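Side-chain contacts in SAM-dependent O-methyltransferase (Leptospira interrogans, PDB 2HNK), which probably transfers methyl groups from S-adenosylmethionine to oxygen atoms of its substrates, and is seen here with the by-product S-adenosylhomocysteine bound: residues C[123-128]-C[161-166]; C[21-26]-C[44-49]; C[4-7]-C[11-14]. All coordinates share one frame; numbering follows the deposited sequence.

Interaction 1 of 3, residues C[123-128]-C[161-166]. With SAH (S-adenosyl-L-homocysteine), chain O.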
loop_
_atom_site.group_PDB
_atom_site.type_symbol
_atom_site.label_atom_id
_atom_site.label_comp_id
_atom_site.label_asym_id
_atom_site.label_seq_id
_atom_site.Cartn_x
_atom_site.Cartn_y
_atom_site.Cartn_z
ATOM N N GLU C 123 -26.704 -7.523 -6.552
ATOM C CA GLU C 123 -27.476 -8.657 -6.058
ATOM C C GLU C 123 -26.655 -9.640 -5.247
ATOM O O GLU C 123 -27.080 -10.069 -4.174
ATOM C CB GLU C 123 -28.059 -9.433 -7.223
ATOM C CG GLU C 123 -29.401 -8.965 -7.695
ATOM C CD GLU C 123 -30.021 -9.998 -8.603
ATOM O OE1 GLU C 123 -30.220 -9.693 -9.806
ATOM O OE2 GLU C 123 -30.270 -11.130 -8.109
ATOM N N THR C 124 -25.492 -10.016 -5.776
ATOM C CA THR C 124 -24.626 -10.979 -5.120
ATOM C C THR C 124 -24.260 -10.489 -3.723
ATOM O O THR C 124 -24.260 -11.262 -2.756
ATOM C CB THR C 124 -23.373 -11.260 -5.961
ATOM O OG1 THR C 124 -23.769 -11.825 -7.222
ATOM C CG2 THR C 124 -22.436 -12.229 -5.243
ATOM N N LEU C 125 -23.985 -9.194 -3.616
ATOM C CA LEU C 125 -23.582 -8.612 -2.350
ATOM C C LEU C 125 -24.761 -8.501 -1.382
ATOM O O LEU C 125 -24.597 -8.747 -0.193
ATOM C CB LEU C 125 -22.896 -7.250 -2.560
ATOM C CG LEU C 125 -21.573 -7.203 -3.346
ATOM C CD1 LEU C 125 -21.065 -5.769 -3.384
ATOM C CD2 LEU C 125 -20.509 -8.141 -2.771
ATOM N N GLN C 126 -25.939 -8.141 -1.894
ATOM C CA GLN C 126 -27.137 -8.020 -1.049
ATOM C C GLN C 126 -27.583 -9.358 -0.474
ATOM O O GLN C 126 -27.891 -9.444 0.707
ATOM C CB GLN C 126 -28.300 -7.364 -1.791
ATOM C CG GLN C 126 -29.484 -7.027 -0.883
ATOM C CD GLN C 126 -29.113 -6.054 0.229
ATOM O OE1 GLN C 126 -28.644 -4.946 -0.029
ATOM N NE2 GLN C 126 -29.322 -6.471 1.473
ATOM N N VAL C 127 -27.598 -10.395 -1.305
ATOM C CA VAL C 127 -27.922 -11.752 -0.860
ATOM C C VAL C 127 -26.968 -12.225 0.247
ATOM O O VAL C 127 -27.375 -12.906 1.196
ATOM C CB VAL C 127 -27.906 -12.738 -2.049
ATOM C CG1 VAL C 127 -28.028 -14.177 -1.573
ATOM C CG2 VAL C 127 -29.017 -12.401 -3.026
ATOM N N LEU C 128 -25.701 -11.843 0.118
ATOM C CA LEU C 128 -24.658 -12.175 1.086
ATOM C C LEU C 128 -24.879 -11.432 2.411
ATOM O O LEU C 128 -24.712 -12.006 3.496
ATOM C CB LEU C 128 -23.289 -11.833 0.484
ATOM C CG LEU C 128 -22.084 -12.724 0.760
ATOM C CD1 LEU C 128 -22.368 -14.184 0.442
ATOM C CD2 LEU C 128 -20.905 -12.233 -0.054
ATOM N N PRO C 161 -20.612 4.339 -6.470
ATOM C CA PRO C 161 -21.287 4.849 -5.263
ATOM C C PRO C 161 -22.370 3.921 -4.690
ATOM O O PRO C 161 -22.706 4.044 -3.521
ATOM C CB PRO C 161 -21.888 6.192 -5.716
ATOM C CG PRO C 161 -21.926 6.139 -7.193
ATOM C CD PRO C 161 -20.820 5.229 -7.631
ATOM N N ASN C 162 -22.889 2.990 -5.483
ATOM C CA ASN C 162 -23.849 2.014 -4.965
ATOM C C ASN C 162 -23.205 0.784 -4.328
ATOM O O ASN C 162 -23.779 0.180 -3.414
ATOM C CB ASN C 162 -24.839 1.601 -6.058
ATOM C CG ASN C 162 -25.594 2.789 -6.626
ATOM O OD1 ASN C 162 -26.072 3.642 -5.883
ATOM N ND2 ASN C 162 -25.679 2.862 -7.946
ATOM N N TYR C 163 -22.014 0.413 -4.805
ATOM C CA TYR C 163 -21.271 -0.688 -4.196
ATOM C C TYR C 163 -20.782 -0.303 -2.800
ATOM O O TYR C 163 -20.795 -1.124 -1.875
ATOM C CB TYR C 163 -20.105 -1.127 -5.094
ATOM C CG TYR C 163 -20.554 -1.780 -6.386
ATOM C CD1 TYR C 163 -21.345 -2.930 -6.361
ATOM C CD2 TYR C 163 -20.192 -1.253 -7.633
ATOM C CE1 TYR C 163 -21.768 -3.543 -7.536
ATOM C CE2 TYR C 163 -20.604 -1.867 -8.825
ATOM C CZ TYR C 163 -21.403 -3.007 -8.760
ATOM O OH TYR C 163 -21.849 -3.635 -9.903
ATOM N N TYR C 164 -20.395 0.963 -2.655
ATOM C CA TYR C 164 -19.770 1.469 -1.434
ATOM C C TYR C 164 -20.478 1.096 -0.115
ATOM O O TYR C 164 -19.862 0.457 0.744
ATOM C CB TYR C 164 -19.510 2.975 -1.550
ATOM C CG TYR C 164 -18.752 3.549 -0.381
ATOM C CD1 TYR C 164 -17.419 3.201 -0.152
ATOM C CD2 TYR C 164 -19.365 4.442 0.501
ATOM C CE1 TYR C 164 -16.718 3.728 0.941
ATOM C CE2 TYR C 164 -18.671 4.974 1.587
ATOM C CZ TYR C 164 -17.352 4.607 1.803
ATOM O OH TYR C 164 -16.661 5.132 2.871
ATOM N N PRO C 165 -21.764 1.480 0.058
ATOM C CA PRO C 165 -22.438 1.098 1.325
ATOM C C PRO C 165 -22.496 -0.407 1.584
ATOM O O PRO C 165 -22.375 -0.822 2.729
ATOM C CB PRO C 165 -23.849 1.696 1.181
ATOM C CG PRO C 165 -24.014 1.965 -0.300
ATOM C CD PRO C 165 -22.647 2.283 -0.814
ATOM N N LEU C 166 -22.649 -1.208 0.532
ATOM C CA LEU C 166 -22.654 -2.675 0.639
ATOM C C LEU C 166 -21.290 -3.262 1.044
ATOM O O LEU C 166 -21.216 -4.231 1.829
ATOM C CB LEU C 166 -23.121 -3.313 -0.679
ATOM C CG LEU C 166 -24.434 -2.888 -1.365
ATOM C CD1 LEU C 166 -24.596 -3.619 -2.707
ATOM C CD2 LEU C 166 -25.667 -3.124 -0.491
HETATM N N SAH O . -10.138 -7.273 -12.076
HETATM C CA SAH O . -9.998 -7.507 -13.546
HETATM C CB SAH O . -10.547 -6.311 -14.324
HETATM C CG SAH O . -12.049 -6.079 -14.137
HETATM S SD SAH O . -12.762 -5.408 -15.654
HETATM C C SAH O . -8.565 -7.849 -13.988
HETATM O O SAH O . -8.319 -8.186 -15.150
HETATM O OXT SAH O . -7.620 -7.804 -13.201
HETATM C "C5'" SAH O . -14.452 -5.328 -15.006
HETATM C "C4'" SAH O . -15.224 -6.643 -15.023
HETATM O "O4'" SAH O . -16.404 -6.480 -14.262
HETATM C "C3'" SAH O . -15.652 -7.066 -16.418
HETATM O "O3'" SAH O . -15.222 -8.389 -16.636
HETATM C "C2'" SAH O . -17.168 -7.027 -16.427
HETATM O "O2'" SAH O . -17.693 -8.162 -17.083
HETATM C "C1'" SAH O . -17.513 -7.038 -14.941
HETATM N N9 SAH O . -18.767 -6.325 -14.611
HETATM C C8 SAH O . -19.361 -5.270 -15.269
HETATM N N7 SAH O . -20.507 -4.944 -14.622
HETATM C C5 SAH O . -20.655 -5.769 -13.558
HETATM C C6 SAH O . -21.629 -5.885 -12.566
HETATM N N6 SAH O . -22.683 -5.077 -12.545
HETATM N N1 SAH O . -21.503 -6.859 -11.592
HETATM C C2 SAH O . -20.415 -7.713 -11.591
HETATM N N3 SAH O . -19.451 -7.595 -12.575
HETATM C C4 SAH O . -19.570 -6.645 -13.544
#

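Interaction 2 of 3, residues C[21-26]-C[44-49]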
loop_
_atom_site.group_PDB
_atom_site.type_symbol
_atom_site.label_atom_id
_atom_site.label_comp_id
_atom_site.label_asym_id
_atom_site.label_seq_id
_atom_site.Cartn_x
_atom_site.Cartn_y
_atom_site.Cartn_z
ATOM N N VAL C 21 9.027 -6.777 -10.202
ATOM C CA VAL C 21 8.089 -7.731 -10.742
ATOM C C VAL C 21 8.716 -9.098 -10.980
ATOM O O VAL C 21 9.614 -9.248 -11.781
ATOM C CB VAL C 21 7.370 -7.191 -11.986
ATOM C CG1 VAL C 21 6.763 -8.318 -12.772
ATOM C CG2 VAL C 21 6.309 -6.199 -11.588
ATOM N N ARG C 22 8.239 -10.085 -10.238
ATOM C CA ARG C 22 8.685 -11.451 -10.411
ATOM C C ARG C 22 7.507 -12.316 -10.862
ATOM O O ARG C 22 6.808 -12.899 -10.049
ATOM C CB ARG C 22 9.324 -12.011 -9.122
ATOM C CG ARG C 22 9.863 -10.997 -8.086
ATOM C CD ARG C 22 10.684 -11.641 -6.945
ATOM N NE ARG C 22 11.136 -10.732 -5.888
ATOM C CZ ARG C 22 11.271 -11.081 -4.604
ATOM N NH1 ARG C 22 10.970 -12.307 -4.216
ATOM N NH2 ARG C 22 11.701 -10.211 -3.704
ATOM N N GLU C 23 7.281 -12.376 -12.167
ATOM C CA GLU C 23 5.998 -12.801 -12.709
ATOM C C GLU C 23 6.053 -14.236 -13.221
ATOM O O GLU C 23 6.870 -14.554 -14.070
ATOM C CB GLU C 23 5.540 -11.849 -13.813
ATOM C CG GLU C 23 4.074 -11.966 -14.170
ATOM C CD GLU C 23 3.703 -11.272 -15.460
ATOM O OE1 GLU C 23 2.529 -10.939 -15.619
ATOM O OE2 GLU C 23 4.572 -11.068 -16.312
ATOM N N PRO C 24 5.192 -15.105 -12.697
ATOM C CA PRO C 24 5.081 -16.465 -13.235
ATOM C C PRO C 24 4.684 -16.453 -14.710
ATOM O O PRO C 24 3.916 -15.588 -15.138
ATOM C CB PRO C 24 3.963 -17.089 -12.390
ATOM C CG PRO C 24 3.959 -16.307 -11.134
ATOM C CD PRO C 24 4.298 -14.903 -11.544
ATOM N N ASP C 25 5.226 -17.399 -15.470
ATOM C CA ASP C 25 4.982 -17.507 -16.905
ATOM C C ASP C 25 3.505 -17.631 -17.239
ATOM O O ASP C 25 3.068 -17.145 -18.280
ATOM C CB ASP C 25 5.741 -18.701 -17.488
ATOM C CG ASP C 25 7.251 -18.576 -17.333
ATOM O OD1 ASP C 25 7.751 -17.462 -17.062
ATOM O OD2 ASP C 25 7.950 -19.601 -17.495
ATOM N N SER C 26 2.747 -18.283 -16.362
ATOM C CA SER C 26 1.303 -18.410 -16.531
ATOM C C SER C 26 0.596 -17.058 -16.446
ATOM O O SER C 26 -0.333 -16.808 -17.205
ATOM C CB SER C 26 0.715 -19.380 -15.507
ATOM O OG SER C 26 -0.687 -19.488 -15.657
ATOM N N ILE C 44 -5.333 -5.049 -15.165
ATOM C CA ILE C 44 -4.299 -4.377 -14.396
ATOM C C ILE C 44 -2.887 -4.663 -14.925
ATOM O O ILE C 44 -2.673 -5.612 -15.687
ATOM C CB ILE C 44 -4.436 -4.726 -12.884
ATOM C CG1 ILE C 44 -4.062 -6.181 -12.609
ATOM C CG2 ILE C 44 -5.873 -4.461 -12.394
ATOM C CD1 ILE C 44 -4.016 -6.518 -11.146
ATOM N N SER C 45 -1.940 -3.807 -14.547
ATOM C CA SER C 45 -0.519 -4.053 -14.776
ATOM C C SER C 45 -0.010 -5.128 -13.802
ATOM O O SER C 45 -0.628 -5.355 -12.753
ATOM C CB SER C 45 0.264 -2.754 -14.570
ATOM O OG SER C 45 -0.127 -2.112 -13.365
ATOM N N PRO C 46 1.096 -5.811 -14.152
ATOM C CA PRO C 46 1.729 -6.728 -13.199
ATOM C C PRO C 46 2.280 -6.030 -11.941
ATOM O O PRO C 46 2.317 -6.636 -10.876
ATOM C CB PRO C 46 2.851 -7.379 -14.016
ATOM C CG PRO C 46 3.062 -6.495 -15.172
ATOM C CD PRO C 46 1.778 -5.813 -15.457
ATOM N N GLU C 47 2.695 -4.775 -12.085
ATOM C CA GLU C 47 3.053 -3.912 -10.965
ATOM C C GLU C 47 1.875 -3.742 -10.008
ATOM O O GLU C 47 2.020 -3.909 -8.801
ATOM C CB GLU C 47 3.514 -2.533 -11.460
ATOM C CG GLU C 47 4.857 -2.492 -12.201
ATOM C CD GLU C 47 4.759 -2.857 -13.679
ATOM O OE1 GLU C 47 5.819 -2.867 -14.348
ATOM O OE2 GLU C 47 3.640 -3.137 -14.173
ATOM N N GLU C 48 0.709 -3.393 -10.546
ATOM C CA GLU C 48 -0.474 -3.287 -9.708
ATOM C C GLU C 48 -0.806 -4.633 -9.059
ATOM O O GLU C 48 -1.153 -4.681 -7.885
ATOM C CB GLU C 48 -1.679 -2.740 -10.465
ATOM C CG GLU C 48 -2.935 -2.776 -9.608
ATOM C CD GLU C 48 -4.130 -2.091 -10.214
ATOM O OE1 GLU C 48 -5.113 -1.938 -9.481
ATOM O OE2 GLU C 48 -4.096 -1.698 -11.396
ATOM N N GLY C 49 -0.678 -5.709 -9.832
ATOM C CA GLY C 49 -0.805 -7.068 -9.313
ATOM C C GLY C 49 0.021 -7.309 -8.059
ATOM O O GLY C 49 -0.503 -7.781 -7.044
#

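Interaction 3 of 3, residues C[4-7]-C[11-14]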
loop_
_atom_site.group_PDB
_atom_site.type_symbol
_atom_site.label_atom_id
_atom_site.label_comp_id
_atom_site.label_asym_id
_atom_site.label_seq_id
_atom_site.Cartn_x
_atom_site.Cartn_y
_atom_site.Cartn_z
ATOM N N LYS C 4 4.200 16.632 -6.842
ATOM C CA LYS C 4 4.404 15.819 -5.640
ATOM C C LYS C 4 4.975 14.443 -5.956
ATOM O O LYS C 4 5.673 13.860 -5.138
ATOM C CB LYS C 4 3.096 15.679 -4.849
ATOM C CG LYS C 4 2.753 16.907 -4.022
ATOM C CD LYS C 4 1.255 17.027 -3.774
ATOM C CE LYS C 4 0.966 18.106 -2.743
ATOM N NZ LYS C 4 -0.489 18.259 -2.508
ATOM N N ASN C 5 4.672 13.930 -7.141
ATOM C CA ASN C 5 5.097 12.600 -7.536
ATOM C C ASN C 5 6.046 12.657 -8.707
ATOM O O ASN C 5 5.916 13.509 -9.587
ATOM C CB ASN C 5 3.891 11.728 -7.884
ATOM C CG ASN C 5 2.899 11.635 -6.747
ATOM O OD1 ASN C 5 3.093 10.872 -5.800
ATOM N ND2 ASN C 5 1.824 12.420 -6.831
ATOM N N ILE C 6 7.003 11.736 -8.697
ATOM C CA ILE C 6 7.985 11.582 -9.749
ATOM C C ILE C 6 7.328 11.474 -11.132
ATOM O O ILE C 6 6.311 10.805 -11.295
ATOM C CB ILE C 6 8.890 10.346 -9.462
ATOM C CG1 ILE C 6 10.073 10.278 -10.442
ATOM C CG2 ILE C 6 8.065 9.038 -9.434
ATOM C CD1 ILE C 6 11.222 9.433 -9.958
ATOM N N SER C 7 7.908 12.160 -12.111
ATOM C CA SER C 7 7.515 11.997 -13.505
ATOM C C SER C 7 8.049 10.669 -14.020
ATOM O O SER C 7 9.254 10.437 -14.012
ATOM C CB SER C 7 8.066 13.133 -14.362
ATOM O OG SER C 7 7.689 14.392 -13.842
ATOM N N SER C 11 11.567 4.426 -19.744
ATOM C CA SER C 11 12.806 3.894 -19.196
ATOM C C SER C 11 12.695 3.594 -17.695
ATOM O O SER C 11 13.163 2.558 -17.232
ATOM C CB SER C 11 13.947 4.877 -19.464
ATOM O OG SER C 11 15.111 4.515 -18.743
ATOM N N LEU C 12 12.077 4.508 -16.952
ATOM C CA LEU C 12 11.924 4.373 -15.509
ATOM C C LEU C 12 10.898 3.289 -15.155
ATOM O O LEU C 12 11.052 2.591 -14.152
ATOM C CB LEU C 12 11.575 5.729 -14.873
ATOM C CG LEU C 12 11.585 5.940 -13.349
ATOM C CD1 LEU C 12 12.903 5.505 -12.660
ATOM C CD2 LEU C 12 11.272 7.388 -13.025
ATOM N N GLU C 13 9.876 3.140 -15.996
ATOM C CA GLU C 13 8.874 2.081 -15.831
ATOM C C GLU C 13 9.455 0.688 -16.076
ATOM O O GLU C 13 9.090 -0.279 -15.403
ATOM C CB GLU C 13 7.632 2.343 -16.702
ATOM C CG GLU C 13 6.812 3.550 -16.212
ATOM C CD GLU C 13 5.433 3.666 -16.844
ATOM O OE1 GLU C 13 5.268 3.294 -18.031
ATOM O OE2 GLU C 13 4.511 4.147 -16.153
ATOM N N GLU C 14 10.378 0.602 -17.031
ATOM C CA GLU C 14 11.118 -0.628 -17.280
ATOM C C GLU C 14 12.050 -0.966 -16.107
ATOM O O GLU C 14 12.174 -2.131 -15.725
ATOM C CB GLU C 14 11.893 -0.535 -18.596
ATOM C CG GLU C 14 12.653 -1.812 -18.974
ATOM C CD GLU C 14 11.757 -3.044 -19.199
ATOM O OE1 GLU C 14 12.297 -4.173 -19.171
ATOM O OE2 GLU C 14 10.526 -2.900 -19.416
#

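Interaction 1 of 3, residues C[123-128]-C[161-166]
Leu125 packs against both Leu166 and Tyr163, and this buried side is the closely fitted part of the contact. Its CB comes 4.0 Å from Leu166 CD1, while its CD1 lies 4.1 Å from Tyr163 CD1, meeting the ring obliquely and with the two side chains nearly perpendicular. Leu125 also touches Ile65 and Ile67 of strand 63-67. The leucine thus fills the angle between two helices and the sheet. The helices themselves run nearly parallel, their local axes 10.4 Å apart and inclined by 18°, as expected of helices that each follow a parallel strand in a Rossmann-like sheet.

Toward solvent the contact thins out. Gln126 has CG anti to its backbone N, and a bend at chi2 (60°) brings OE1 to 3.5 Å from Leu166 CD2, a polar atom against a methyl group. The same amide uses NE2 to hydrogen-bond Asp130, one turn further along its own helix.

At the cofactor end, Tyr163 OH is hydrogen-bonded to Asp156 and stands 3.1 Å from N6 of SAH. No hydrogen bond joins the two segments, which implies that they are held by apolar packing, while the polar chemistry of Tyr163 is directed to the adenine end of the pocket.

Interaction 2 of 3, residues C[21-26]-C[44-49]
With chi1 at 161°, Val21 sets CG1 anti to its backbone N and CG2 beside that nitrogen, and the two methyls reach separate parts of the first turn of helix 46-59. CG2 settles on the main chain, 4.0 Å from Pro46 C and 3.9 Å from Glu47 N, whereas CG1 touches the proline ring at CB, 4.2 Å away. Glu23 also holds its CG anti to the backbone N (chi1 -164°), and the chain, extended beyond CG, carries OE1 to 3.9 Å from Pro46 CB. Between them, Val21 and Glu23 both bear on that one ring carbon. Glu47 adds a further apolar touch with its stem, CG lying 4.0 Å from Val21 CG2, and its chain then bends at chi2.

Helix 46-59 leads into strand 63-67 of the Rossmann-like methyltransferase sheet, and the contact joins its start to the connection between helices 10-18 and 25-35. Ser45 is the N-cap: its OG accepts from Glu48 N at 3.2 Å with an N-H...O angle of 155°, and Gly49 N bonds to Ser45 O at 2.9 Å. Just before the cap, Ile44 touches the bound SAH.

No hydrogen bond crosses between the segments. The polar end of Glu23 is engaged elsewhere, its OE1 held by a salt bridge to Arg31 and a hydrogen bond to Tyr73, which probably fixes the carboxylate beside Pro46 CB. Phe17 of helix 10-18 packs on both Pro46 and Glu47, and the second subunit borders the site as well, its Tyr209 hydrogen-bonding through OH to Val21 O.

Interaction 3 of 3, residues C[4-7]-C[11-14]
Glu13, the helix neighbour of the Leu12 that meets Ile6, has a carboxylate gripped from the second subunit: OE2 is hydrogen-bonded to the backbone N of Asn5 of that subunit. The exchange is reciprocal, since Asn5 N of this chain bonds to Glu13 OE2 of the second subunit, where OE1 takes Lys4 N, and Lys4 NZ adds a salt bridge to Glu47 of that subunit.

Within the chain the contact is small and apolar. Ile6 and Leu12 reach toward each other tip to tip, Ile6 CD1 standing 3.7 Å from Leu12 CD2. The isoleucine gets there because CG1 is anti to its backbone N (chi1 -171°), which swings the ethyl branch at the helix. Leu12 likewise has CG anti to N (chi1 -170°), and its CD2 is the methyl that does the touching: Ile6 CG1 lies 4.1 Å from it, and the carbonyl of Ser7 brings O to 3.8 Å. No hydrogen bond spans the two segments. Their nearest CA atoms, those of Ser7 and Leu12, are 9.0 Å apart: the backbones stay apart, and the Leu12 side chain spans the gap to Ile6 and to the Ser7 carbonyl.

Segment 4-7 is the lead-in to helix 10-18, and only its last two residues meet Leu12 of the helix. The contact lies about 24 Å, centre to centre, from the middle of the chain, with Leu12 against Leu183 and Ile6 against Gly186 of the second subunit, residues that follow strand 175-180 there.

Interactions 2 and 3 lie on the same side of the chain's centre, their centres 18 Å apart and their nearest atoms about 4 Å apart, and both touch the second subunit. Helix 10-18, which carries one segment of interaction 3, is followed in the chain by helix 25-35, whose first residues belong to interaction 2. Interaction 1 is on the opposite side, its centre 29 Å from that of interaction 2 and 36 Å from that of interaction 3. It meets the ligand directly, Tyr163 OH lying 3.1 Å from SAH N6. Interaction 2 reaches the pocket through Ile44 of its segment, the Pro46 side chain being about 10 Å from SAH, whereas interaction 3 is away from it.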